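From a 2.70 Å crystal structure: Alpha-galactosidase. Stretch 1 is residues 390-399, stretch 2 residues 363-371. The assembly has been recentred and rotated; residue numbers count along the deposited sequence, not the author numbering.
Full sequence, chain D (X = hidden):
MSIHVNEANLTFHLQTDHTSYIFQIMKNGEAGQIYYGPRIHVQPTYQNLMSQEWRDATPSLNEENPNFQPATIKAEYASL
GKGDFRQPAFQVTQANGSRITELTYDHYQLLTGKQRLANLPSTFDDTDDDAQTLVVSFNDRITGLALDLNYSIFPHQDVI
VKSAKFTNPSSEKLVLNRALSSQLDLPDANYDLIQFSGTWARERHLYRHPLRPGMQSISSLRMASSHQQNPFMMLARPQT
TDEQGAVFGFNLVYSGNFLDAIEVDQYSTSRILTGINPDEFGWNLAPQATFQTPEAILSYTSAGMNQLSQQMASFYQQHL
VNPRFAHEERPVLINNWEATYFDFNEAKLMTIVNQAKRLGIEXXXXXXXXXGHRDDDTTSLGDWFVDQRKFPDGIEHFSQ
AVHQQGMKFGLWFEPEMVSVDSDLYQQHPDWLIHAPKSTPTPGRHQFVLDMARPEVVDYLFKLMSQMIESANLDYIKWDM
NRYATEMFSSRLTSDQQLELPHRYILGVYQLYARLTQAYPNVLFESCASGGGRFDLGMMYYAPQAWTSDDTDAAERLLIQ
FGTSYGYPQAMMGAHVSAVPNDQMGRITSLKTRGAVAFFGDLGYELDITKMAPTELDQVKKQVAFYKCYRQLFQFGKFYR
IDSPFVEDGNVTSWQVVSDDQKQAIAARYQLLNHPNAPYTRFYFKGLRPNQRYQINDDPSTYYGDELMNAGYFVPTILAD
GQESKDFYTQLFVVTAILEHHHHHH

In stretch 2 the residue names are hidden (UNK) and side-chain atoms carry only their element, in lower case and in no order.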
ATOM      1  N   LYS D 390      40.371   3.913  45.045  1.00 86.01           N
ATOM      2  CA  LYS D 390      38.991   4.375  45.145  1.00 86.49           C
ATOM      3  C   LYS D 390      38.239   3.632  46.238  1.00 85.44           C
ATOM      4  O   LYS D 390      37.147   4.037  46.636  1.00 87.31           O
ATOM      5  CB  LYS D 390      38.267   4.256  43.794  1.00 81.71           C
ATOM      6  CG  LYS D 390      39.197   3.976  42.612  1.00 83.31           C
ATOM      7  CD  LYS D 390      38.945   4.885  41.393  1.00 82.60           C
ATOM      8  CE  LYS D 390      37.604   4.619  40.741  1.00 73.77           C
ATOM      9  NZ  LYS D 390      37.127   3.274  41.139  1.00 77.14           N
ATOM     10  N   PHE D 391      38.833   2.546  46.725  1.00 84.96           N
ATOM     11  CA  PHE D 391      38.263   1.780  47.836  1.00 87.58           C
ATOM     12  C   PHE D 391      39.343   1.281  48.793  1.00 88.01           C
ATOM     13  O   PHE D 391      39.743   0.120  48.735  1.00 87.01           O
ATOM     14  CB  PHE D 391      37.407   0.610  47.330  1.00 86.33           C
ATOM     15  CG  PHE D 391      36.166   1.042  46.609  1.00 83.70           C
ATOM     16  CD1 PHE D 391      35.128   1.645  47.297  1.00 82.87           C
ATOM     17  CD2 PHE D 391      36.040   0.858  45.244  1.00 80.61           C
ATOM     18  CE1 PHE D 391      33.988   2.052  46.637  1.00 82.17           C
ATOM     19  CE2 PHE D 391      34.899   1.266  44.575  1.00 75.70           C
ATOM     20  CZ  PHE D 391      33.873   1.861  45.271  1.00 76.47           C
ATOM     21  N   PRO D 392      39.804   2.165  49.689  1.00 90.24           N
ATOM     22  CA  PRO D 392      40.898   1.898  50.632  1.00 90.56           C
ATOM     23  C   PRO D 392      40.707   0.648  51.501  1.00 92.19           C
ATOM     24  O   PRO D 392      41.666  -0.109  51.698  1.00 90.68           O
ATOM     25  CB  PRO D 392      40.912   3.155  51.502  1.00 92.57           C
ATOM     26  CG  PRO D 392      40.353   4.225  50.619  1.00 86.99           C
ATOM     27  CD  PRO D 392      39.299   3.546  49.805  1.00 86.36           C
ATOM     28  N   ASP D 393      39.497   0.440  52.019  1.00 92.67           N
ATOM     29  CA  ASP D 393      39.231  -0.684  52.914  1.00 93.49           C
ATOM     30  C   ASP D 393      38.507  -1.805  52.176  1.00 90.35           C
ATOM     31  O   ASP D 393      37.646  -2.479  52.738  1.00 90.43           O
ATOM     32  CB  ASP D 393      38.404  -0.235  54.128  1.00 94.85           C
ATOM     33  CG  ASP D 393      39.152   0.749  55.032  1.00 96.82           C
ATOM     34  OD1 ASP D 393      39.934   1.582  54.523  1.00 95.24           O
ATOM     35  OD2 ASP D 393      38.940   0.699  56.262  1.00 98.75           O
ATOM     36  N   GLY D 394      38.866  -1.997  50.912  1.00 89.34           N
ATOM     37  CA  GLY D 394      38.224  -2.997  50.081  1.00 87.65           C
ATOM     38  C   GLY D 394      36.743  -2.715  49.924  1.00 88.17           C
ATOM     39  O   GLY D 394      36.215  -1.773  50.515  1.00 89.10           O
ATOM     40  N   ILE D 395      36.067  -3.534  49.126  1.00 87.18           N
ATOM     41  CA  ILE D 395      34.637  -3.369  48.912  1.00 85.30           C
ATOM     42  C   ILE D 395      33.829  -3.812  50.132  1.00 87.33           C
ATOM     43  O   ILE D 395      32.807  -3.202  50.457  1.00 85.82           O
ATOM     44  CB  ILE D 395      34.159  -4.133  47.666  1.00 81.91           C
ATOM     45  CG1 ILE D 395      34.490  -3.339  46.403  1.00 79.40           C
ATOM     46  CG2 ILE D 395      32.674  -4.367  47.729  1.00 78.54           C
ATOM     47  CD1 ILE D 395      33.839  -1.978  46.349  1.00 79.29           C
ATOM     48  N   GLU D 396      34.296  -4.862  50.809  1.00 85.66           N
ATOM     49  CA  GLU D 396      33.611  -5.406  51.983  1.00 83.99           C
ATOM     50  C   GLU D 396      33.048  -4.312  52.885  1.00 87.20           C
ATOM     51  O   GLU D 396      31.948  -4.436  53.423  1.00 85.49           O
ATOM     52  CB  GLU D 396      34.556  -6.301  52.783  1.00 83.29           C
ATOM     53  CG  GLU D 396      36.033  -6.006  52.544  1.00 89.90           C
ATOM     54  CD  GLU D 396      36.585  -6.718  51.314  1.00 89.40           C
ATOM     55  OE1 GLU D 396      37.054  -7.868  51.467  1.00 85.15           O
ATOM     56  OE2 GLU D 396      36.551  -6.137  50.203  1.00 86.27           O
ATOM     57  N   HIS D 397      33.811  -3.237  53.037  1.00 88.46           N
ATOM     58  CA  HIS D 397      33.396  -2.113  53.858  1.00 89.11           C
ATOM     59  C   HIS D 397      32.213  -1.373  53.245  1.00 84.95           C
ATOM     60  O   HIS D 397      31.180  -1.196  53.885  1.00 85.33           O
ATOM     61  CB  HIS D 397      34.569  -1.152  54.079  1.00 91.83           C
ATOM     62  CG  HIS D 397      34.171   0.155  54.689  1.00 92.97           C
ATOM     63  ND1 HIS D 397      34.711   1.358  54.287  1.00 90.49           N
ATOM     64  CD2 HIS D 397      33.272   0.451  55.659  1.00 93.62           C
ATOM     65  CE1 HIS D 397      34.170   2.336  54.988  1.00 93.23           C
ATOM     66  NE2 HIS D 397      33.292   1.813  55.827  1.00 93.91           N
ATOM     67  N   PHE D 398      32.378  -0.943  51.999  1.00 84.79           N
ATOM     68  CA  PHE D 398      31.377  -0.133  51.303  1.00 82.62           C
ATOM     69  C   PHE D 398      30.012  -0.807  51.247  1.00 78.21           C
ATOM     70  O   PHE D 398      28.987  -0.136  51.247  1.00 75.11           O
ATOM     71  CB  PHE D 398      31.864   0.195  49.891  1.00 80.68           C
ATOM     72  CG  PHE D 398      30.868   0.941  49.054  1.00 77.82           C
ATOM     73  CD1 PHE D 398      30.378   2.168  49.462  1.00 80.31           C
ATOM     74  CD2 PHE D 398      30.448   0.431  47.834  1.00 76.53           C
ATOM     75  CE1 PHE D 398      29.470   2.871  48.679  1.00 76.08           C
ATOM     76  CE2 PHE D 398      29.540   1.129  47.044  1.00 71.92           C
ATOM     77  CZ  PHE D 398      29.052   2.353  47.472  1.00 70.93           C
ATOM     78  N   SER D 399      30.011  -2.135  51.195  1.00 79.25           N
ATOM     79  CA  SER D 399      28.771  -2.893  51.175  1.00 70.97           C
ATOM     80  C   SER D 399      28.216  -2.970  52.581  1.00 72.78           C
ATOM     81  O   SER D 399      27.010  -2.945  52.786  1.00 71.33           O
ATOM     82  CB  SER D 399      28.998  -4.300  50.626  1.00 68.53           C
ATOM     83  OG  SER D 399      29.445  -5.171  51.644  1.00 74.11           O
ATOM     84  N   UNK D 363      18.225  -0.360  46.590  1.00 45.30           N
ATOM     85  CA  UNK D 363      19.454  -1.059  46.233  1.00 45.22           C
ATOM     86  C   UNK D 363      20.412  -0.133  45.516  1.00 45.93           C
ATOM     87  O   UNK D 363      20.002   0.661  44.671  1.00 46.20           O
ATOM     88  c   UNK D 363      19.473  -5.726  44.586  1.00 41.27           C
ATOM     89 se   UNK D 363      20.012  -4.271  43.409  1.00 61.58          SE
ATOM     90  c   UNK D 363      20.399  -2.891  44.735  1.00 43.12           C
ATOM     91  c   UNK D 363      19.160  -2.277  45.349  1.00 40.62           C
ATOM     92  N   UNK D 364      21.694  -0.231  45.858  1.00 47.34           N
ATOM     93  CA  UNK D 364      22.714   0.546  45.177  1.00 45.90           C
ATOM     94  C   UNK D 364      23.569  -0.403  44.361  1.00 43.06           C
ATOM     95  O   UNK D 364      23.917  -1.472  44.838  1.00 44.78           O
ATOM     96  c   UNK D 364      25.781   1.540  45.026  1.00 50.19           C
ATOM     97  c   UNK D 364      26.595   3.623  44.257  1.00 51.36           C
ATOM     98  c   UNK D 364      25.459   4.232  44.741  1.00 52.46           C
ATOM     99  c   UNK D 364      23.572   1.328  46.172  1.00 48.22           C
ATOM    100  c   UNK D 364      24.486   3.494  45.363  1.00 48.09           C
ATOM    101  c   UNK D 364      24.635   2.143  45.516  1.00 48.85           C
ATOM    102  c   UNK D 364      26.754   2.278  44.401  1.00 49.61           C
ATOM    103  N   UNK D 365      23.880  -0.008  43.127  1.00 42.13           N
ATOM    104  CA  UNK D 365      24.693  -0.813  42.212  1.00 45.61           C
ATOM    105  C   UNK D 365      25.950  -0.087  41.728  1.00 47.57           C
ATOM    106  O   UNK D 365      25.874   0.770  40.850  1.00 47.29           O
ATOM    107  c   UNK D 365      22.592  -1.870  41.305  1.00 42.51           C
ATOM    108  c   UNK D 365      24.755  -2.159  40.133  1.00 42.01           C
ATOM    109  c   UNK D 365      23.916  -1.226  40.950  1.00 42.77           C
ATOM    110  N   UNK D 366      27.103  -0.443  42.289  1.00 44.91           N
ATOM    111  CA  UNK D 366      28.363   0.117  41.845  1.00 46.33           C
ATOM    112  C   UNK D 366      28.690  -0.402  40.435  1.00 52.58           C
ATOM    113  O   UNK D 366      28.714  -1.618  40.208  1.00 50.98           O
ATOM    114  c   UNK D 366      30.888   0.087  42.528  1.00 54.68           C
ATOM    115  c   UNK D 366      31.032   1.575  42.471  1.00 53.32           C
ATOM    116  c   UNK D 366      29.445  -0.284  42.832  1.00 49.56           C
ATOM    117  c   UNK D 366      31.800  -0.510  43.591  1.00 59.14           C
ATOM    118  N   UNK D 367      28.922   0.504  39.483  1.00 50.47           N
ATOM    119  CA  UNK D 367      29.147   0.088  38.095  1.00 49.56           C
ATOM    120  C   UNK D 367      30.631   0.056  37.751  1.00 51.56           C
ATOM    121  O   UNK D 367      31.480  -0.109  38.628  1.00 55.66           O
ATOM    122  o   UNK D 367      26.789  -0.376  35.869  1.00 49.17           O
ATOM    123  c   UNK D 367      28.374   0.978  37.100  1.00 52.13           C
ATOM    124  o   UNK D 367      28.627   0.219  34.822  1.00 48.01           O
ATOM    125  c   UNK D 367      27.900   0.212  35.842  1.00 52.43           C
ATOM    126  N   UNK D 368      30.926   0.220  36.466  1.00 48.75           N
ATOM    127  CA  UNK D 368      32.271   0.090  35.933  1.00 50.17           C
ATOM    128  C   UNK D 368      33.249   0.999  36.674  1.00 54.56           C
ATOM    129  O   UNK D 368      32.950   2.168  36.920  1.00 56.38           O
ATOM    130  o   UNK D 368      33.374  -0.300  32.466  1.00 48.80           O
ATOM    131  c   UNK D 368      33.480  -0.099  33.686  1.00 49.16           C
ATOM    132  o   UNK D 368      34.544  -0.299  34.299  1.00 50.69           O
ATOM    133  c   UNK D 368      32.257   0.426  34.432  1.00 51.14           C
ATOM    134  N   UNK D 369      34.406   0.453  37.042  1.00 54.09           N
ATOM    135  CA  UNK D 369      35.486   1.259  37.581  1.00 55.70           C
ATOM    136  C   UNK D 369      36.072   0.831  38.916  1.00 56.85           C
ATOM    137  O   UNK D 369      37.065   1.391  39.359  1.00 62.07           O
ATOM    138  N   UNK D 370      35.484  -0.165  39.557  1.00 57.40           N
ATOM    139  CA  UNK D 370      35.891  -0.509  40.915  1.00 60.57           C
ATOM    140  C   UNK D 370      37.123  -1.417  40.996  1.00 61.53           C
ATOM    141  O   UNK D 370      37.747  -1.548  42.054  1.00 63.83           O
ATOM    142  c   UNK D 370      34.258  -2.421  41.039  1.00 55.65           C
ATOM    143  c   UNK D 370      34.729  -3.735  41.320  1.00 52.00           C
ATOM    144  n   UNK D 370      33.146  -3.864  39.749  1.00 56.37           N
ATOM    145  c   UNK D 370      34.724  -1.153  41.663  1.00 61.60           C
ATOM    146  c   UNK D 370      34.011  -4.617  40.495  1.00 55.81           C
ATOM    147  c   UNK D 370      34.218  -5.995  40.512  1.00 55.61           C
ATOM    148  c   UNK D 370      35.894  -5.619  42.203  1.00 59.89           C
ATOM    149  c   UNK D 370      33.306  -2.549  40.084  1.00 56.98           C
ATOM    150  c   UNK D 370      35.687  -4.253  42.185  1.00 56.66           C
ATOM    151  c   UNK D 370      35.160  -6.477  41.374  1.00 58.53           C
ATOM    152  N   UNK D 371      37.471  -2.039  39.877  1.00 58.64           N
ATOM    153  CA  UNK D 371      38.508  -3.064  39.858  1.00 60.71           C
ATOM    154  C   UNK D 371      39.838  -2.564  39.266  1.00 61.89           C
ATOM    155  O   UNK D 371      39.873  -1.540  38.576  1.00 62.74           O
ATOM    156  c   UNK D 371      37.991  -4.263  39.069  1.00 55.29           C
ATOM    157  c   UNK D 371      37.467  -3.901  37.707  1.00 57.19           C
ATOM    158  c   UNK D 371      35.805  -2.845  36.312  1.00 52.91           C
ATOM    159  c   UNK D 371      36.284  -3.190  37.567  1.00 56.31           C
ATOM    160  c   UNK D 371      36.504  -3.214  35.183  1.00 53.03           C
ATOM    161  c   UNK D 371      37.684  -3.909  35.305  1.00 55.14           C
ATOM    162  c   UNK D 371      38.166  -4.246  36.564  1.00 56.46           C
TER

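Position 363 opens the strand with an unbranched side chain of two carbons, a selenium and a terminal carbon. It stays out of reach of stretch 1. The selenium identifies selenomethionine, so this is Met-363.

Position 364 carries one carbon and then a six-membered ring of carbon alone, with no oxygen on it. Its CA-to-CB bond points toward stretch 1, where a ring carbon meets Phe-398 CZ. This is Phe-364, and the contact is Phe-398 CZ to Phe-364 CE1 at 3.8 Å. The ring planes stand at 90° with centroids 5.6 Å apart, an offset edge-to-face pair in which Phe-398 turns its edge toward the face of Phe-364.

Position 365 has three carbons, one bearing the other two, and its CA-to-CB bond points away from stretch 1. Branching at CB with no oxygen gives Val-365, whose turn away keeps the alternation of the strand.

Position 366 has four carbons, forked at the second, and its CA-to-CB bond points toward stretch 1 again. One branch carbon meets Phe-391, Ile-395 and Phe-398. A fork one carbon beyond CB means Leu-366. With chi1 t and chi2 p, it sets CD2 among three side chains: Phe-391 CZ lies 3.6 Å from Leu-366 CD2, Ile-395 CD1 lies 3.7 Å from the same methyl, and Phe-398 CE2 is looser at 4.4 Å from it.

Position 367 shows two carbons, the second carrying two oxygens, and nothing of stretch 1 is near. A short carboxylate is Asp-367. Asp-367 OD2 accepts a hydrogen bond from the backbone N of position 368 at 2.8 Å, with an N-H...acceptor angle of 159°.

Position 368 repeats that pattern of two carbons and two oxygens, also out of reach, and is Asp-368. Both of its carboxylate oxygens are hydrogen-bonded elsewhere in the structure.

Position 369 has no side-chain atoms, and its carbonyl O takes Lys-390 NZ. It is Gly-369. Phi of 127° and psi of -6° would jam a CB against the preceding carbonyl oxygen, so the backbone itself calls for glycine. Lys-390 NZ donates its hydrogen bond to Gly-369 O at 2.6 Å.

Position 370 has one carbon followed by fused five- and six-membered rings holding eight carbons and one nitrogen. CB leaves sideways and the end of the side chain leads away, yet CB meets Phe-391 and a ring carbon lies near Ile-395. The indole makes this Trp-370: Phe-391 CE2 packs 3.8 Å from Trp-370 CB, and Ile-395 CG1 reaches Trp-370 CE3 more loosely at 4.5 Å.

Position 371 has one carbon and an all-carbon six-membered ring; its CA-to-CB bond points away from stretch 1, and it makes no contact there. It is Phe-371.

The contact works through a small apolar cluster and one polar tie. Of the alternate strand residues, Phe-364 meets Phe-398, and Leu-366 meets both Ile-395 and Phe-398, while Phe-391 bridges Leu-366 and Trp-370. Strand and helix run nearly antiparallel, at 156°, with their axes 11.6 Å apart at closest approach. Beyond the strand, the lysine amine donates to a backbone carbonyl, the one hydrogen bond between the stretches, which together bury 307 Å².

Stretch 2 (363-371) MFVLDDGWF
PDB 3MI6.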